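Local coordinates for protein negative regulator of ofd1 (Schizosaccharomyces pombe, PDB 3QTM) that is required for correct translation termination and directly inhibits Ofd1, probably thereby stabilising the N-terminal domain of the hypoxic transcription factor Sre1, at residues P289-A303 against Y315-S329. Residues are numbered along the deposited sequence; the frame is centred on the assembly and turned at random.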
loop_
_atom_site.group_PDB
_atom_site.type_symbol
_atom_site.label_atom_id
_atom_site.label_comp_id
_atom_site.label_asym_id
_atom_site.label_seq_id
_atom_site.Cartn_x
_atom_site.Cartn_y
_atom_site.Cartn_z
ATOM N N PRO A 289 -13.028 13.707 17.129
ATOM C CA PRO A 289 -12.596 15.102 17.293
ATOM C C PRO A 289 -11.111 15.297 17.044
ATOM O O PRO A 289 -10.718 16.363 16.584
ATOM C CB PRO A 289 -12.919 15.418 18.763
ATOM C CG PRO A 289 -13.820 14.324 19.228
ATOM C CD PRO A 289 -13.510 13.120 18.390
ATOM N N GLU A 290 -10.292 14.297 17.348
ATOM C CA GLU A 290 -8.851 14.467 17.193
ATOM C C GLU A 290 -8.449 14.600 15.714
ATOM O O GLU A 290 -7.389 15.136 15.393
ATOM C CB GLU A 290 -8.071 13.346 17.893
ATOM C CG GLU A 290 -7.908 12.065 17.077
ATOM C CD GLU A 290 -9.190 11.242 16.977
ATOM O OE1 GLU A 290 -10.165 11.534 17.710
ATOM O OE2 GLU A 290 -9.223 10.286 16.165
ATOM N N ARG A 291 -9.309 14.127 14.820
ATOM C CA ARG A 291 -9.050 14.262 13.393
ATOM C C ARG A 291 -8.978 15.731 12.964
ATOM O O ARG A 291 -8.272 16.075 12.014
ATOM C CB ARG A 291 -10.108 13.511 12.586
ATOM C CG ARG A 291 -10.023 11.985 12.746
ATOM C CD ARG A 291 -10.857 11.274 11.684
ATOM N NE ARG A 291 -10.845 9.828 11.864
ATOM C CZ ARG A 291 -9.820 9.037 11.550
ATOM N NH1 ARG A 291 -8.700 9.552 11.041
ATOM N NH2 ARG A 291 -9.916 7.728 11.752
ATOM N N LEU A 292 -9.693 16.596 13.681
ATOM C CA LEU A 292 -9.721 18.021 13.338
ATOM C C LEU A 292 -8.317 18.636 13.324
ATOM O O LEU A 292 -8.056 19.566 12.567
ATOM C CB LEU A 292 -10.672 18.787 14.262
ATOM C CG LEU A 292 -12.153 18.439 14.051
ATOM C CD1 LEU A 292 -12.985 18.741 15.279
ATOM C CD2 LEU A 292 -12.715 19.144 12.815
ATOM N N LEU A 293 -7.406 18.095 14.128
ATOM C CA LEU A 293 -6.025 18.578 14.108
ATOM C C LEU A 293 -5.327 18.298 12.773
ATOM O O LEU A 293 -4.505 19.085 12.335
ATOM C CB LEU A 293 -5.212 17.981 15.256
ATOM C CG LEU A 293 -5.772 18.246 16.655
ATOM C CD1 LEU A 293 -4.856 17.618 17.717
ATOM C CD2 LEU A 293 -5.963 19.754 16.886
ATOM N N LYS A 294 -5.649 17.173 12.138
ATOM C CA LYS A 294 -5.119 16.870 10.809
ATOM C C LYS A 294 -5.629 17.872 9.770
ATOM O O LYS A 294 -4.881 18.316 8.894
ATOM C CB LYS A 294 -5.482 15.444 10.388
ATOM C CG LYS A 294 -5.020 15.082 8.981
ATOM C CD LYS A 294 -3.541 15.403 8.801
ATOM C CE LYS A 294 -2.983 14.802 7.523
ATOM N NZ LYS A 294 -3.023 13.319 7.583
ATOM N N LEU A 295 -6.903 18.228 9.874
ATOM C CA LEU A 295 -7.468 19.270 9.018
ATOM C C LEU A 295 -6.725 20.582 9.253
ATOM O O LEU A 295 -6.309 21.258 8.311
ATOM C CB LEU A 295 -8.969 19.442 9.294
ATOM C CG LEU A 295 -9.640 20.671 8.665
ATOM C CD1 LEU A 295 -9.425 20.712 7.144
ATOM C CD2 LEU A 295 -11.128 20.731 9.005
ATOM N N ALA A 296 -6.545 20.925 10.524
ATOM C CA ALA A 296 -5.828 22.133 10.898
ATOM C C ALA A 296 -4.439 22.214 10.252
ATOM O O ALA A 296 -4.054 23.263 9.730
ATOM C CB ALA A 296 -5.727 22.237 12.420
ATOM N N ASP A 297 -3.687 21.111 10.285
ATOM C CA ASP A 297 -2.344 21.090 9.699
ATOM C C ASP A 297 -2.363 21.328 8.193
ATOM O O ASP A 297 -1.508 22.024 7.658
ATOM C CB ASP A 297 -1.646 19.762 9.979
ATOM C CG ASP A 297 -1.439 19.508 11.465
ATOM O OD1 ASP A 297 -1.443 20.481 12.256
ATOM O OD2 ASP A 297 -1.267 18.325 11.835
ATOM N N ILE A 298 -3.330 20.727 7.510
ATOM C CA ILE A 298 -3.477 20.922 6.070
ATOM C C ILE A 298 -3.801 22.386 5.749
ATOM O O ILE A 298 -3.231 22.978 4.834
ATOM C CB ILE A 298 -4.578 20.008 5.508
ATOM C CG1 ILE A 298 -4.202 18.533 5.729
ATOM C CG2 ILE A 298 -4.821 20.298 4.032
ATOM C CD1 ILE A 298 -5.346 17.563 5.459
ATOM N N LYS A 299 -4.720 22.969 6.511
ATOM C CA LYS A 299 -5.074 24.369 6.321
ATOM C C LYS A 299 -3.895 25.306 6.601
ATOM O O LYS A 299 -3.717 26.311 5.916
ATOM C CB LYS A 299 -6.268 24.726 7.201
ATOM C CG LYS A 299 -7.552 23.999 6.803
ATOM C CD LYS A 299 -8.089 24.479 5.447
ATOM C CE LYS A 299 -9.451 23.854 5.135
ATOM N NZ LYS A 299 -10.026 24.336 3.840
HETATM N N MSE A 300 -3.088 24.968 7.603
HETATM C CA MSE A 300 -1.912 25.767 7.937
HETATM C C MSE A 300 -0.847 25.697 6.850
HETATM O O MSE A 300 -0.150 26.673 6.598
HETATM C CB MSE A 300 -1.325 25.336 9.278
HETATM C CG MSE A 300 -2.095 25.852 10.477
HETATM SE SE MSE A 300 -1.412 25.114 12.162
HETATM C CE MSE A 300 -2.582 23.587 12.397
ATOM N N ASP A 301 -0.733 24.540 6.201
ATOM C CA ASP A 301 0.113 24.399 5.015
ATOM C C ASP A 301 -0.407 25.258 3.856
ATOM O O ASP A 301 0.367 25.894 3.140
ATOM C CB ASP A 301 0.186 22.933 4.582
ATOM C CG ASP A 301 1.098 22.095 5.479
ATOM O OD1 ASP A 301 2.010 22.671 6.117
ATOM O OD2 ASP A 301 0.907 20.858 5.531
ATOM N N LEU A 302 -1.721 25.260 3.659
ATOM C CA LEU A 302 -2.323 26.143 2.670
ATOM C C LEU A 302 -2.015 27.620 2.967
ATOM O O LEU A 302 -1.643 28.376 2.071
ATOM C CB LEU A 302 -3.828 25.908 2.605
ATOM C CG LEU A 302 -4.183 24.664 1.788
ATOM C CD1 LEU A 302 -5.606 24.189 2.056
ATOM C CD2 LEU A 302 -3.960 24.943 0.307
ATOM N N ALA A 303 -2.154 28.015 4.228
ATOM C CA ALA A 303 -1.943 29.398 4.629
ATOM C C ALA A 303 -0.502 29.829 4.410
ATOM O O ALA A 303 -0.226 30.983 4.080
ATOM C CB ALA A 303 -2.331 29.588 6.085
ATOM N N TYR A 315 -7.851 30.372 5.383
ATOM C CA TYR A 315 -7.188 29.159 5.846
ATOM C C TYR A 315 -6.908 29.213 7.352
ATOM O O TYR A 315 -7.191 28.253 8.077
ATOM C CB TYR A 315 -5.884 28.929 5.080
ATOM C CG TYR A 315 -6.056 28.728 3.583
ATOM C CD1 TYR A 315 -7.121 27.984 3.075
ATOM C CD2 TYR A 315 -5.136 29.256 2.683
ATOM C CE1 TYR A 315 -7.276 27.791 1.708
ATOM C CE2 TYR A 315 -5.274 29.058 1.311
ATOM C CZ TYR A 315 -6.350 28.331 0.830
ATOM O OH TYR A 315 -6.496 28.135 -0.533
ATOM N N LEU A 316 -6.364 30.339 7.816
ATOM C CA LEU A 316 -5.979 30.474 9.219
ATOM C C LEU A 316 -7.187 30.372 10.142
ATOM O O LEU A 316 -7.112 29.731 11.191
ATOM C CB LEU A 316 -5.232 31.788 9.460
ATOM C CG LEU A 316 -3.856 31.874 8.791
ATOM C CD1 LEU A 316 -3.204 33.258 8.983
ATOM C CD2 LEU A 316 -2.939 30.761 9.293
ATOM N N LYS A 317 -8.295 31.002 9.751
ATOM C CA LYS A 317 -9.522 30.916 10.530
ATOM C C LYS A 317 -10.002 29.470 10.604
ATOM O O LYS A 317 -10.365 28.988 11.674
ATOM C CB LYS A 317 -10.636 31.794 9.947
ATOM C CG LYS A 317 -11.758 32.044 10.963
ATOM C CD LYS A 317 -13.058 32.580 10.351
ATOM C CE LYS A 317 -14.147 32.684 11.436
ATOM N NZ LYS A 317 -15.549 32.825 10.925
ATOM N N GLU A 318 -10.006 28.788 9.462
ATOM C CA GLU A 318 -10.412 27.378 9.421
ATOM C C GLU A 318 -9.555 26.499 10.344
ATOM O O GLU A 318 -10.080 25.655 11.060
ATOM C CB GLU A 318 -10.401 26.839 7.986
ATOM C CG GLU A 318 -11.515 27.412 7.116
ATOM C CD GLU A 318 -11.553 26.803 5.721
ATOM O OE1 GLU A 318 -10.521 26.850 5.019
ATOM O OE2 GLU A 318 -12.619 26.271 5.328
ATOM N N ALA A 319 -8.241 26.715 10.343
ATOM C CA ALA A 319 -7.362 25.963 11.233
ATOM C C ALA A 319 -7.690 26.237 12.702
ATOM O O ALA A 319 -7.747 25.318 13.527
ATOM C CB ALA A 319 -5.902 26.282 10.938
ATOM N N CYS A 320 -7.912 27.505 13.026
ATOM C CA CYS A 320 -8.200 27.901 14.401
ATOM C C CYS A 320 -9.499 27.302 14.916
ATOM O O CYS A 320 -9.569 26.809 16.050
ATOM C CB CYS A 320 -8.264 29.420 14.506
ATOM S SG CYS A 320 -8.289 29.990 16.195
ATOM N N ASN A 321 -10.532 27.356 14.082
ATOM C CA ASN A 321 -11.820 26.779 14.436
ATOM C C ASN A 321 -11.686 25.281 14.680
ATOM O O ASN A 321 -12.262 24.740 15.622
ATOM C CB ASN A 321 -12.846 27.016 13.322
ATOM C CG ASN A 321 -13.333 28.452 13.261
ATOM O OD1 ASN A 321 -13.105 29.242 14.177
ATOM N ND2 ASN A 321 -14.020 28.793 12.174
ATOM N N ALA A 322 -10.929 24.615 13.810
ATOM C CA ALA A 322 -10.735 23.176 13.903
ATOM C C ALA A 322 -10.078 22.841 15.237
ATOM O O ALA A 322 -10.563 21.984 15.974
ATOM C CB ALA A 322 -9.890 22.675 12.741
ATOM N N ILE A 323 -8.986 23.536 15.538
ATOM C CA ILE A 323 -8.252 23.346 16.783
ATOM C C ILE A 323 -9.111 23.642 18.019
ATOM O O ILE A 323 -9.139 22.859 18.969
ATOM C CB ILE A 323 -6.997 24.233 16.814
ATOM C CG1 ILE A 323 -6.058 23.856 15.670
ATOM C CG2 ILE A 323 -6.284 24.123 18.172
ATOM C CD1 ILE A 323 -4.821 24.733 15.583
ATOM N N LYS A 324 -9.818 24.768 18.000
ATOM C CA LYS A 324 -10.708 25.120 19.105
ATOM C C LYS A 324 -11.818 24.093 19.305
ATOM O O LYS A 324 -12.165 23.750 20.441
ATOM C CB LYS A 324 -11.327 26.509 18.902
ATOM C CG LYS A 324 -10.795 27.590 19.844
ATOM C CD LYS A 324 -11.758 28.789 19.954
ATOM C CE LYS A 324 -11.387 29.953 19.016
ATOM N NZ LYS A 324 -11.799 29.768 17.582
ATOM N N GLU A 325 -12.392 23.615 18.205
ATOM C CA GLU A 325 -13.435 22.601 18.301
ATOM C C GLU A 325 -12.893 21.263 18.826
ATOM O O GLU A 325 -13.567 20.560 19.576
ATOM C CB GLU A 325 -14.105 22.394 16.950
ATOM C CG GLU A 325 -15.198 21.349 16.995
ATOM C CD GLU A 325 -15.696 20.958 15.613
ATOM O OE1 GLU A 325 -15.308 21.625 14.625
ATOM O OE2 GLU A 325 -16.473 19.979 15.517
ATOM N N ALA A 326 -11.679 20.908 18.413
ATOM C CA ALA A 326 -11.032 19.707 18.916
ATOM C C ALA A 326 -10.888 19.799 20.436
ATOM O O ALA A 326 -11.305 18.899 21.161
ATOM C CB ALA A 326 -9.667 19.538 18.276
ATOM N N GLN A 327 -10.290 20.892 20.905
ATOM C CA GLN A 327 -10.069 21.103 22.338
ATOM C C GLN A 327 -11.389 21.138 23.122
ATOM O O GLN A 327 -11.493 20.551 24.208
ATOM C CB GLN A 327 -9.262 22.387 22.575
ATOM C CG GLN A 327 -8.909 22.664 24.032
ATOM C CD GLN A 327 -8.325 24.060 24.232
ATOM O OE1 GLN A 327 -8.902 25.057 23.789
ATOM N NE2 GLN A 327 -7.175 24.134 24.900
ATOM N N GLY A 328 -12.396 21.800 22.553
ATOM C CA GLY A 328 -13.718 21.867 23.154
ATOM C C GLY A 328 -14.398 20.509 23.198
ATOM O O GLY A 328 -15.421 20.321 23.870
ATOM N N SER A 329 -13.824 19.558 22.466
ATOM C CA SER A 329 -14.350 18.201 22.419
ATOM C C SER A 329 -13.459 17.255 23.212
ATOM O O SER A 329 -13.567 16.041 23.078
ATOM C CB SER A 329 -14.471 17.713 20.969
ATOM O OG SER A 329 -15.552 18.345 20.317
#
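Lys-299 runs from Tyr-315 and Ala-319 to Glu-318 on the facing helix. Its CB sits over the neighbouring helix, 3.7 Å from Tyr-315 O and a little farther from the methyl of Ala-319. The chain then bends at chi2 (-69°), which lays CG and CD alongside Glu-318 CB and brings CE beside the carboxylate. NZ closes a salt bridge, 2.8 Å from Glu-318 OE1, reaching that oxygen from above the carboxylate plane. Such pairing of consecutive antiparallel helices is the building principle of tetratricopeptide-like folds, and here helices 292-305 and 309-328 form a hairpin, the axes of its parts 292-303 and 315-328 approaching to 8.2 Å at 163°. Small residues permit this closeness: the CA atoms of Ala-296 and Ala-319 lie 4.1 Å apart, and Ala-322 CB rests 3.6 Å from Leu-292 O. Ala-296 CB also meets Ile-323 CG1, while Ile-323 turns further surface to Tyr-337 and Phe-340 of helix 335-343. Near the hairpin's turn, Leu-302 CB stands over the centre of the Tyr-315 ring in a CH-pi contact, 3.6 Å from the centroid, with Leu-302 CD1 near ring atom CE1. A serine in place of Tyr-315 would probably leave Leu-302 CB without the ring face beneath it and open a gap against the backbone between Leu-302 and Ala-303. At the other end, Leu-292 CD1 meets Glu-325 CD at 3.5 Å, the two side chains crossing at about a right angle.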